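Local coordinates for protein 433aa long hypothetical phosphoribosylglycinamide formyl transferase (Pyrococcus horikoshii, PDB 2DWC) that is a hypothetical protein of the ATP-grasp superfamily, probably related to PurT-type enzymes, and binds adenosine-5'-diphosphate, at residues B[21-32]-B[45-56]; B[213-221]-B[319-327]. All coordinates share one frame; numbering follows the deposited sequence.

In the fold
The two contacts follow one another along the chain: contact 1 closes within the preATP-grasp range before contact 2 opens in the ATP-grasp range. Contact 1 pairs the two central strands of the four-stranded parallel sheet, 21-25 and 44-49, and the turns that follow them. Contact 2 sets the end of strand 209-219, part of the large mixed sheet, against the last turn of helix 313-322 and the chain leaving it. Their centres lie about 22 Å apart, yet they touch through packing of Ile22 CG2 on Leu322 CD2 at 4.2 Å. The end of helix 313-322 thus touches both sheets, through Leu322 on Ile22 and Ala320 on strand 209-219, and both contacts also reach the second subunit.

Contact 1: B[21-32]-B[45-56]; sequences KILLLGSGELGK and VVAVDRYANAPA
Strands 21-25 and 45-49 run parallel, their axes 4.7 Å apart and 13° from alignment, with Ile22, Leu23, Leu24 and Leu25 opposite Val45, Val46, Ala47 and Val48. They are the two strands of a beta-alpha-beta crossover through helix 29-40, and Gly26, Gly28 and Gly31 fit the GxGxxG pattern of Rossmann-like folds. Four backbone bonds join them, from Val46 N to Ile22 O through to Gly26 N on Val48 O. On one face Leu23 CD1 wedges between Val46 CG1, a tight 3.5 Å away, and Val48 CG2; its CG stands anti to the backbone N (chi1 -179°), which swings the branch toward the neighbouring strand. Helix 71-81 covers this face. On the other, Leu24 CD1 bridges Val45 CG1 and Ala56 CB, while Ile22 and Val45 lie side by side beneath helix 29-40.

Beyond the strands Ser27 turns into the second segment, its CB meeting the methyls of Ala54 and Ala56. Ala56 N donates to Ser27 O at 2.9 Å, almost straight but from above the carbonyl plane. Ser27 N meets Asp49 OD2 at 2.7 Å on the anti side, 33° out of the carboxylate plane, and the other oxygen, OD1, accepts from Arg50 N.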
loop_
_atom_site.group_PDB
_atom_site.type_symbol
_atom_site.label_atom_id
_atom_site.label_comp_id
_atom_site.label_asym_id
_atom_site.label_seq_id
_atom_site.Cartn_x
_atom_site.Cartn_y
_atom_site.Cartn_z
ATOM N N LYS B 21 -10.255 -16.352 0.802
ATOM C CA LYS B 21 -11.038 -15.308 1.489
ATOM C C LYS B 21 -10.611 -15.177 2.957
ATOM O O LYS B 21 -10.390 -16.187 3.645
ATOM C CB LYS B 21 -12.536 -15.716 1.453
ATOM C CG LYS B 21 -13.483 -14.656 2.084
ATOM C CD LYS B 21 -14.898 -15.273 2.218
ATOM C CE LYS B 21 -15.468 -15.538 0.835
ATOM N NZ LYS B 21 -16.838 -16.156 0.933
ATOM N N ILE B 22 -10.403 -13.947 3.402
ATOM C CA ILE B 22 -10.108 -13.755 4.826
ATOM C C ILE B 22 -11.294 -13.058 5.463
ATOM O O ILE B 22 -12.001 -12.314 4.787
ATOM C CB ILE B 22 -8.856 -12.890 5.056
ATOM C CG1 ILE B 22 -9.020 -11.484 4.418
ATOM C CG2 ILE B 22 -7.621 -13.654 4.493
ATOM C CD1 ILE B 22 -7.797 -10.567 4.733
ATOM N N LEU B 23 -11.505 -13.313 6.767
ATOM C CA LEU B 23 -12.605 -12.716 7.508
ATOM C C LEU B 23 -11.940 -11.926 8.646
ATOM O O LEU B 23 -11.330 -12.518 9.543
ATOM C CB LEU B 23 -13.529 -13.821 8.086
ATOM C CG LEU B 23 -14.721 -13.261 8.850
ATOM C CD1 LEU B 23 -15.672 -12.488 7.918
ATOM C CD2 LEU B 23 -15.458 -14.432 9.520
ATOM N N LEU B 24 -12.027 -10.599 8.549
ATOM C CA LEU B 24 -11.446 -9.726 9.576
ATOM C C LEU B 24 -12.460 -9.490 10.703
ATOM O O LEU B 24 -13.538 -8.973 10.437
ATOM C CB LEU B 24 -11.081 -8.361 8.952
ATOM C CG LEU B 24 -10.010 -8.482 7.851
ATOM C CD1 LEU B 24 -9.822 -7.107 7.220
ATOM C CD2 LEU B 24 -8.654 -8.907 8.464
ATOM N N LEU B 25 -12.159 -9.921 11.934
ATOM C CA LEU B 25 -13.077 -9.652 13.064
ATOM C C LEU B 25 -12.484 -8.422 13.744
ATOM O O LEU B 25 -11.574 -8.524 14.595
ATOM C CB LEU B 25 -13.169 -10.862 13.985
ATOM C CG LEU B 25 -13.717 -12.109 13.252
ATOM C CD1 LEU B 25 -13.919 -13.243 14.338
ATOM C CD2 LEU B 25 -15.079 -11.862 12.506
ATOM N N GLY B 26 -13.023 -7.237 13.389
ATOM C CA GLY B 26 -12.427 -5.991 13.860
ATOM C C GLY B 26 -11.921 -5.333 12.597
ATOM O O GLY B 26 -11.081 -5.902 11.877
ATOM N N SER B 27 -12.437 -4.131 12.294
ATOM C CA SER B 27 -12.107 -3.480 11.037
ATOM C C SER B 27 -11.474 -2.119 11.215
ATOM O O SER B 27 -11.746 -1.197 10.450
ATOM C CB SER B 27 -13.396 -3.350 10.196
ATOM O OG SER B 27 -13.941 -4.659 9.941
ATOM N N GLY B 28 -10.651 -1.986 12.259
ATOM C CA GLY B 28 -9.940 -0.721 12.472
ATOM C C GLY B 28 -8.764 -0.530 11.498
ATOM O O GLY B 28 -8.648 -1.229 10.482
ATOM N N GLU B 29 -7.875 0.418 11.831
ATOM C CA GLU B 29 -6.772 0.740 10.957
ATOM C C GLU B 29 -5.825 -0.439 10.679
ATOM O O GLU B 29 -5.234 -0.481 9.603
ATOM C CB GLU B 29 -5.990 1.933 11.525
ATOM C CG GLU B 29 -5.488 1.722 12.955
ATOM C CD GLU B 29 -6.406 2.309 14.064
ATOM O OE1 GLU B 29 -7.668 2.216 14.014
ATOM O OE2 GLU B 29 -5.820 2.840 15.028
ATOM N N LEU B 30 -5.659 -1.338 11.649
ATOM C CA LEU B 30 -4.769 -2.469 11.442
ATOM C C LEU B 30 -5.420 -3.424 10.429
ATOM O O LEU B 30 -4.762 -3.889 9.481
ATOM C CB LEU B 30 -4.511 -3.160 12.800
ATOM C CG LEU B 30 -3.931 -2.209 13.875
ATOM C CD1 LEU B 30 -3.392 -3.113 14.995
ATOM C CD2 LEU B 30 -2.788 -1.314 13.352
ATOM N N GLY B 31 -6.708 -3.664 10.606
ATOM C CA GLY B 31 -7.417 -4.515 9.658
ATOM C C GLY B 31 -7.448 -3.887 8.269
ATOM O O GLY B 31 -7.428 -4.574 7.239
ATOM N N LYS B 32 -7.515 -2.556 8.213
ATOM C CA LYS B 32 -7.545 -1.891 6.902
ATOM C C LYS B 32 -6.272 -2.203 6.107
ATOM O O LYS B 32 -6.349 -2.450 4.889
ATOM C CB LYS B 32 -7.668 -0.358 7.095
ATOM C CG LYS B 32 -7.789 0.420 5.805
ATOM C CD LYS B 32 -7.890 1.937 6.152
ATOM C CE LYS B 32 -8.453 2.714 4.983
ATOM N NZ LYS B 32 -8.451 4.195 5.306
ATOM N N VAL B 45 -11.798 -10.202 0.687
ATOM C CA VAL B 45 -11.840 -9.740 2.085
ATOM C C VAL B 45 -13.245 -9.452 2.585
ATOM O O VAL B 45 -13.984 -8.710 1.935
ATOM C CB VAL B 45 -11.075 -8.386 2.244
ATOM C CG1 VAL B 45 -11.050 -7.942 3.721
ATOM C CG2 VAL B 45 -9.640 -8.562 1.753
ATOM N N VAL B 46 -13.595 -10.025 3.733
ATOM C CA VAL B 46 -14.887 -9.735 4.338
ATOM C C VAL B 46 -14.488 -9.129 5.694
ATOM O O VAL B 46 -13.700 -9.714 6.437
ATOM C CB VAL B 46 -15.701 -10.992 4.526
ATOM C CG1 VAL B 46 -16.997 -10.655 5.253
ATOM C CG2 VAL B 46 -16.022 -11.555 3.182
ATOM N N ALA B 47 -15.027 -7.940 5.976
ATOM C CA ALA B 47 -14.671 -7.203 7.195
ATOM C C ALA B 47 -15.859 -7.091 8.123
ATOM O O ALA B 47 -16.935 -6.676 7.695
ATOM C CB ALA B 47 -14.205 -5.779 6.769
ATOM N N VAL B 48 -15.634 -7.384 9.393
ATOM C CA VAL B 48 -16.699 -7.340 10.401
ATOM C C VAL B 48 -16.353 -6.369 11.518
ATOM O O VAL B 48 -15.190 -6.260 11.940
ATOM C CB VAL B 48 -16.856 -8.761 11.050
ATOM C CG1 VAL B 48 -18.074 -8.824 12.038
ATOM C CG2 VAL B 48 -17.026 -9.812 9.918
ATOM N N ASP B 49 -17.356 -5.642 11.995
ATOM C CA ASP B 49 -17.142 -4.802 13.163
ATOM C C ASP B 49 -18.501 -4.393 13.738
ATOM O O ASP B 49 -19.539 -4.812 13.224
ATOM C CB ASP B 49 -16.265 -3.570 12.868
ATOM C CG ASP B 49 -15.428 -3.153 14.080
ATOM O OD1 ASP B 49 -15.963 -3.097 15.230
ATOM O OD2 ASP B 49 -14.228 -2.811 13.892
ATOM N N ARG B 50 -18.489 -3.611 14.812
ATOM C CA ARG B 50 -19.745 -3.215 15.459
ATOM C C ARG B 50 -20.373 -1.978 14.888
ATOM O O ARG B 50 -21.491 -1.586 15.314
ATOM C CB ARG B 50 -19.530 -3.019 16.985
ATOM C CG ARG B 50 -18.546 -1.931 17.275
ATOM C CD ARG B 50 -18.183 -1.886 18.777
ATOM N NE ARG B 50 -19.363 -1.734 19.620
ATOM C CZ ARG B 50 -20.121 -0.638 19.668
ATOM N NH1 ARG B 50 -19.836 0.422 18.904
ATOM N NH2 ARG B 50 -21.138 -0.580 20.521
ATOM N N TYR B 51 -19.694 -1.340 13.926
ATOM C CA TYR B 51 -20.272 -0.143 13.304
ATOM C C TYR B 51 -20.011 -0.223 11.828
ATOM O O TYR B 51 -19.134 -0.973 11.413
ATOM C CB TYR B 51 -19.678 1.132 13.905
ATOM C CG TYR B 51 -18.210 1.361 13.654
ATOM C CD1 TYR B 51 -17.781 2.286 12.688
ATOM C CD2 TYR B 51 -17.240 0.677 14.412
ATOM C CE1 TYR B 51 -16.422 2.535 12.483
ATOM C CE2 TYR B 51 -15.864 0.926 14.208
ATOM C CZ TYR B 51 -15.479 1.857 13.242
ATOM O OH TYR B 51 -14.134 2.094 13.045
ATOM N N ALA B 52 -20.773 0.534 11.034
ATOM C CA ALA B 52 -20.613 0.464 9.586
ATOM C C ALA B 52 -19.534 1.417 9.070
ATOM O O ALA B 52 -19.178 2.390 9.745
ATOM C CB ALA B 52 -22.008 0.804 8.863
ATOM N N ASN B 53 -19.038 1.101 7.869
ATOM C CA ASN B 53 -18.004 1.917 7.221
ATOM C C ASN B 53 -16.749 2.076 8.061
ATOM O O ASN B 53 -16.064 3.087 8.001
ATOM C CB ASN B 53 -18.591 3.283 6.800
ATOM C CG ASN B 53 -19.585 3.146 5.651
ATOM O OD1 ASN B 53 -19.403 2.297 4.760
ATOM N ND2 ASN B 53 -20.620 3.990 5.639
ATOM N N ALA B 54 -16.435 1.039 8.834
ATOM C CA ALA B 54 -15.192 1.030 9.613
ATOM C C ALA B 54 -14.064 1.040 8.555
ATOM O O ALA B 54 -14.256 0.623 7.394
ATOM C CB ALA B 54 -15.149 -0.266 10.471
ATOM N N PRO B 55 -12.861 1.477 8.941
ATOM C CA PRO B 55 -11.745 1.553 7.988
ATOM C C PRO B 55 -11.554 0.363 7.059
ATOM O O PRO B 55 -11.486 0.538 5.832
ATOM C CB PRO B 55 -10.538 1.831 8.893
ATOM C CG PRO B 55 -11.143 2.691 10.008
ATOM C CD PRO B 55 -12.488 1.943 10.286
ATOM N N ALA B 56 -11.481 -0.852 7.617
ATOM C CA ALA B 56 -11.264 -2.026 6.761
ATOM C C ALA B 56 -12.462 -2.358 5.879
ATOM O O ALA B 56 -12.307 -2.933 4.790
ATOM C CB ALA B 56 -10.883 -3.233 7.612
#

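Contact 2: B[213-221]-B[319-327]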
loop_
_atom_site.group_PDB
_atom_site.type_symbol
_atom_site.label_atom_id
_atom_site.label_comp_id
_atom_site.label_asym_id
_atom_site.label_seq_id
_atom_site.Cartn_x
_atom_site.Cartn_y
_atom_site.Cartn_z
ATOM N N GLU B 213 8.523 -6.715 19.752
ATOM C CA GLU B 213 9.190 -7.572 18.791
ATOM C C GLU B 213 8.082 -8.249 17.971
ATOM O O GLU B 213 7.262 -9.026 18.517
ATOM C CB GLU B 213 10.052 -8.639 19.483
ATOM C CG GLU B 213 10.737 -9.576 18.494
ATOM C CD GLU B 213 11.541 -8.845 17.418
ATOM O OE1 GLU B 213 12.172 -7.825 17.759
ATOM O OE2 GLU B 213 11.564 -9.294 16.235
ATOM N N LEU B 214 8.074 -7.969 16.661
ATOM C CA LEU B 214 7.025 -8.489 15.769
ATOM C C LEU B 214 7.353 -9.839 15.186
ATOM O O LEU B 214 7.420 -10.007 13.963
ATOM C CB LEU B 214 6.792 -7.451 14.660
ATOM C CG LEU B 214 6.262 -6.114 15.203
ATOM C CD1 LEU B 214 6.420 -5.018 14.111
ATOM C CD2 LEU B 214 4.783 -6.273 15.650
ATOM N N ALA B 215 7.573 -10.828 16.065
ATOM C CA ALA B 215 7.915 -12.190 15.610
ATOM C C ALA B 215 6.779 -12.786 14.756
ATOM O O ALA B 215 5.601 -12.668 15.097
ATOM C CB ALA B 215 8.155 -13.090 16.824
ATOM N N VAL B 216 7.124 -13.382 13.629
ATOM C CA VAL B 216 6.083 -14.002 12.797
ATOM C C VAL B 216 6.349 -15.475 12.568
ATOM O O VAL B 216 7.444 -15.864 12.137
ATOM C CB VAL B 216 5.920 -13.228 11.419
ATOM C CG1 VAL B 216 7.239 -13.177 10.620
ATOM C CG2 VAL B 216 4.849 -13.905 10.543
ATOM N N ARG B 217 5.336 -16.304 12.884
ATOM C CA ARG B 217 5.395 -17.753 12.680
ATOM C C ARG B 217 4.802 -18.033 11.313
ATOM O O ARG B 217 3.697 -17.615 11.018
ATOM C CB ARG B 217 4.582 -18.474 13.757
ATOM C CG ARG B 217 5.364 -18.556 15.117
ATOM C CD ARG B 217 4.549 -19.146 16.264
ATOM N NE ARG B 217 4.039 -20.455 15.863
ATOM C CZ ARG B 217 4.694 -21.598 16.025
ATOM N NH1 ARG B 217 5.903 -21.607 16.596
ATOM N NH2 ARG B 217 4.135 -22.725 15.640
ATOM N N HIS B 218 5.501 -18.785 10.479
ATOM C CA HIS B 218 4.991 -19.022 9.117
ATOM C C HIS B 218 5.704 -20.257 8.565
ATOM O O HIS B 218 6.660 -20.738 9.172
ATOM C CB HIS B 218 5.348 -17.794 8.239
ATOM C CG HIS B 218 6.834 -17.559 8.128
ATOM N ND1 HIS B 218 7.600 -18.057 7.094
ATOM C CD2 HIS B 218 7.684 -16.863 8.921
ATOM C CE1 HIS B 218 8.856 -17.661 7.247
ATOM N NE2 HIS B 218 8.932 -16.934 8.347
ATOM N N PHE B 219 5.222 -20.758 7.428
ATOM C CA PHE B 219 5.843 -21.920 6.786
ATOM C C PHE B 219 7.083 -21.505 6.026
ATOM O O PHE B 219 7.144 -20.411 5.434
ATOM C CB PHE B 219 4.901 -22.555 5.757
ATOM C CG PHE B 219 3.759 -23.334 6.372
ATOM C CD1 PHE B 219 4.009 -24.454 7.182
ATOM C CD2 PHE B 219 2.437 -22.904 6.201
ATOM C CE1 PHE B 219 2.963 -25.129 7.821
ATOM C CE2 PHE B 219 1.380 -23.573 6.840
ATOM C CZ PHE B 219 1.653 -24.698 7.659
ATOM N N ASP B 220 8.086 -22.374 6.055
ATOM C CA ASP B 220 9.283 -22.146 5.260
ATOM C C ASP B 220 9.068 -22.911 3.972
ATOM O O ASP B 220 8.055 -23.603 3.782
ATOM C CB ASP B 220 10.571 -22.614 5.989
ATOM C CG ASP B 220 10.613 -24.131 6.276
ATOM O OD1 ASP B 220 9.883 -24.937 5.650
ATOM O OD2 ASP B 220 11.433 -24.525 7.138
ATOM N N GLU B 221 10.026 -22.798 3.054
ATOM C CA GLU B 221 9.878 -23.445 1.772
ATOM C C GLU B 221 9.729 -24.957 1.833
ATOM O O GLU B 221 9.183 -25.565 0.913
ATOM C CB GLU B 221 11.065 -23.053 0.871
ATOM C CG GLU B 221 10.731 -22.999 -0.581
ATOM C CD GLU B 221 11.885 -22.469 -1.437
ATOM O OE1 GLU B 221 12.838 -21.877 -0.879
ATOM O OE2 GLU B 221 11.827 -22.641 -2.673
ATOM N N ARG B 319 0.453 -13.010 4.818
ATOM C CA ARG B 319 1.176 -14.097 4.154
ATOM C C ARG B 319 1.259 -15.307 5.069
ATOM O O ARG B 319 0.990 -16.437 4.655
ATOM C CB ARG B 319 2.590 -13.615 3.748
ATOM C CG ARG B 319 2.501 -12.678 2.488
ATOM C CD ARG B 319 3.800 -11.964 2.206
ATOM N NE ARG B 319 4.840 -12.901 1.804
ATOM C CZ ARG B 319 5.606 -12.784 0.706
ATOM N NH1 ARG B 319 5.455 -11.780 -0.140
ATOM N NH2 ARG B 319 6.577 -13.675 0.470
ATOM N N ALA B 320 1.619 -15.062 6.316
ATOM C CA ALA B 320 1.776 -16.178 7.243
ATOM C C ALA B 320 0.469 -16.963 7.358
ATOM O O ALA B 320 0.493 -18.183 7.276
ATOM C CB ALA B 320 2.185 -15.683 8.661
ATOM N N VAL B 321 -0.666 -16.269 7.542
ATOM C CA VAL B 321 -1.926 -17.008 7.762
ATOM C C VAL B 321 -2.606 -17.617 6.547
ATOM O O VAL B 321 -3.538 -18.439 6.699
ATOM C CB VAL B 321 -2.945 -16.170 8.616
ATOM C CG1 VAL B 321 -2.242 -15.634 9.857
ATOM C CG2 VAL B 321 -3.535 -15.002 7.796
ATOM N N LEU B 322 -2.137 -17.254 5.352
ATOM C CA LEU B 322 -2.610 -17.862 4.113
ATOM C C LEU B 322 -1.706 -19.099 3.830
ATOM O O LEU B 322 -1.991 -19.864 2.910
ATOM C CB LEU B 322 -2.484 -16.884 2.928
ATOM C CG LEU B 322 -3.573 -15.794 2.952
ATOM C CD1 LEU B 322 -3.334 -14.822 1.784
ATOM C CD2 LEU B 322 -4.949 -16.480 2.876
ATOM N N GLY B 323 -0.659 -19.268 4.648
ATOM C CA GLY B 323 0.292 -20.385 4.471
ATOM C C GLY B 323 1.380 -20.072 3.440
ATOM O O GLY B 323 2.084 -20.968 2.991
ATOM N N LEU B 324 1.572 -18.799 3.092
ATOM C CA LEU B 324 2.594 -18.432 2.101
ATOM C C LEU B 324 3.941 -18.260 2.818
ATOM O O LEU B 324 4.015 -18.018 4.032
ATOM C CB LEU B 324 2.205 -17.107 1.410
ATOM C CG LEU B 324 0.918 -17.261 0.588
ATOM C CD1 LEU B 324 0.394 -15.842 0.178
ATOM C CD2 LEU B 324 1.141 -18.091 -0.656
ATOM N N PRO B 325 5.034 -18.334 2.053
ATOM C CA PRO B 325 6.355 -18.165 2.646
ATOM C C PRO B 325 6.693 -16.680 2.853
ATOM O O PRO B 325 6.041 -15.766 2.299
ATOM C CB PRO B 325 7.288 -18.819 1.612
ATOM C CG PRO B 325 6.578 -18.633 0.336
ATOM C CD PRO B 325 5.113 -18.823 0.666
ATOM N N ILE B 326 7.708 -16.450 3.673
ATOM C CA ILE B 326 8.209 -15.099 3.921
ATOM C C ILE B 326 9.744 -15.218 3.900
ATOM O O ILE B 326 10.337 -15.956 4.720
ATOM C CB ILE B 326 7.812 -14.588 5.314
ATOM C CG1 ILE B 326 6.273 -14.416 5.383
ATOM C CG2 ILE B 326 8.590 -13.276 5.611
ATOM C CD1 ILE B 326 5.719 -14.149 6.839
ATOM N N PRO B 327 10.396 -14.538 2.956
ATOM C CA PRO B 327 11.872 -14.597 2.885
ATOM C C PRO B 327 12.532 -14.019 4.136
ATOM O O PRO B 327 12.070 -13.022 4.720
ATOM C CB PRO B 327 12.205 -13.737 1.659
ATOM C CG PRO B 327 10.950 -13.719 0.867
ATOM C CD PRO B 327 9.848 -13.693 1.877
HETATM O O HOH W 1 2.909 -19.335 6.204
HETATM O O HOH W 2 9.158 -18.779 4.254
#
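His218 lays its imidazole over Ile326: CB of the isoleucine stands 3.9 Å from the ring centroid and 13° off the normal, a CH-pi contact over the face. With CG between its own backbone N and carbonyl carbon (chi1 61°), the histidine carries its ring over Ile326, and the two side chains pass at a slant, with Ile326 CD1 reaching back under CG of the ring. Two bonds limit the rotation of the imidazole. ND1 donates to Phe219 O from well above that carbonyl's plane, and NE2 pairs with Thr228 OG1 on strand 225-238.

The same Ile326 CD1 meets Val216 CG2 tip to tip at 3.8 Å. That valine methyl also packs on Ala320 CB, which faces the strand from the last helical turn and approaches Arg217 O to 3.4 Å. Phe219 turns its edge to the helix end, CD2 lying 3.7 Å from Gly323 CA, which is close to the ring plane. Gly323, with positive phi, closes the helix in a Schellman motif.

Two waters supply the polar links. Water 1 accepts from Phe219 N and donates to Ala320 O and Leu324 O, joining the strand to the helix end with three bonds. Water 2 donates to Phe219 O and accepts from Ile326 N, at 2.8 Å each. Within 319-327, Arg319 grips Pro325 O side-on through NE and NH2, tying the chain after the helix back to its last turn, while Pro325 touches Ser367 of the second subunit.

Strand 209-219 is flanked by strands 225-238 and 274-283 of the mixed sheet, so the end of helix 313-322 packs against an interior strand.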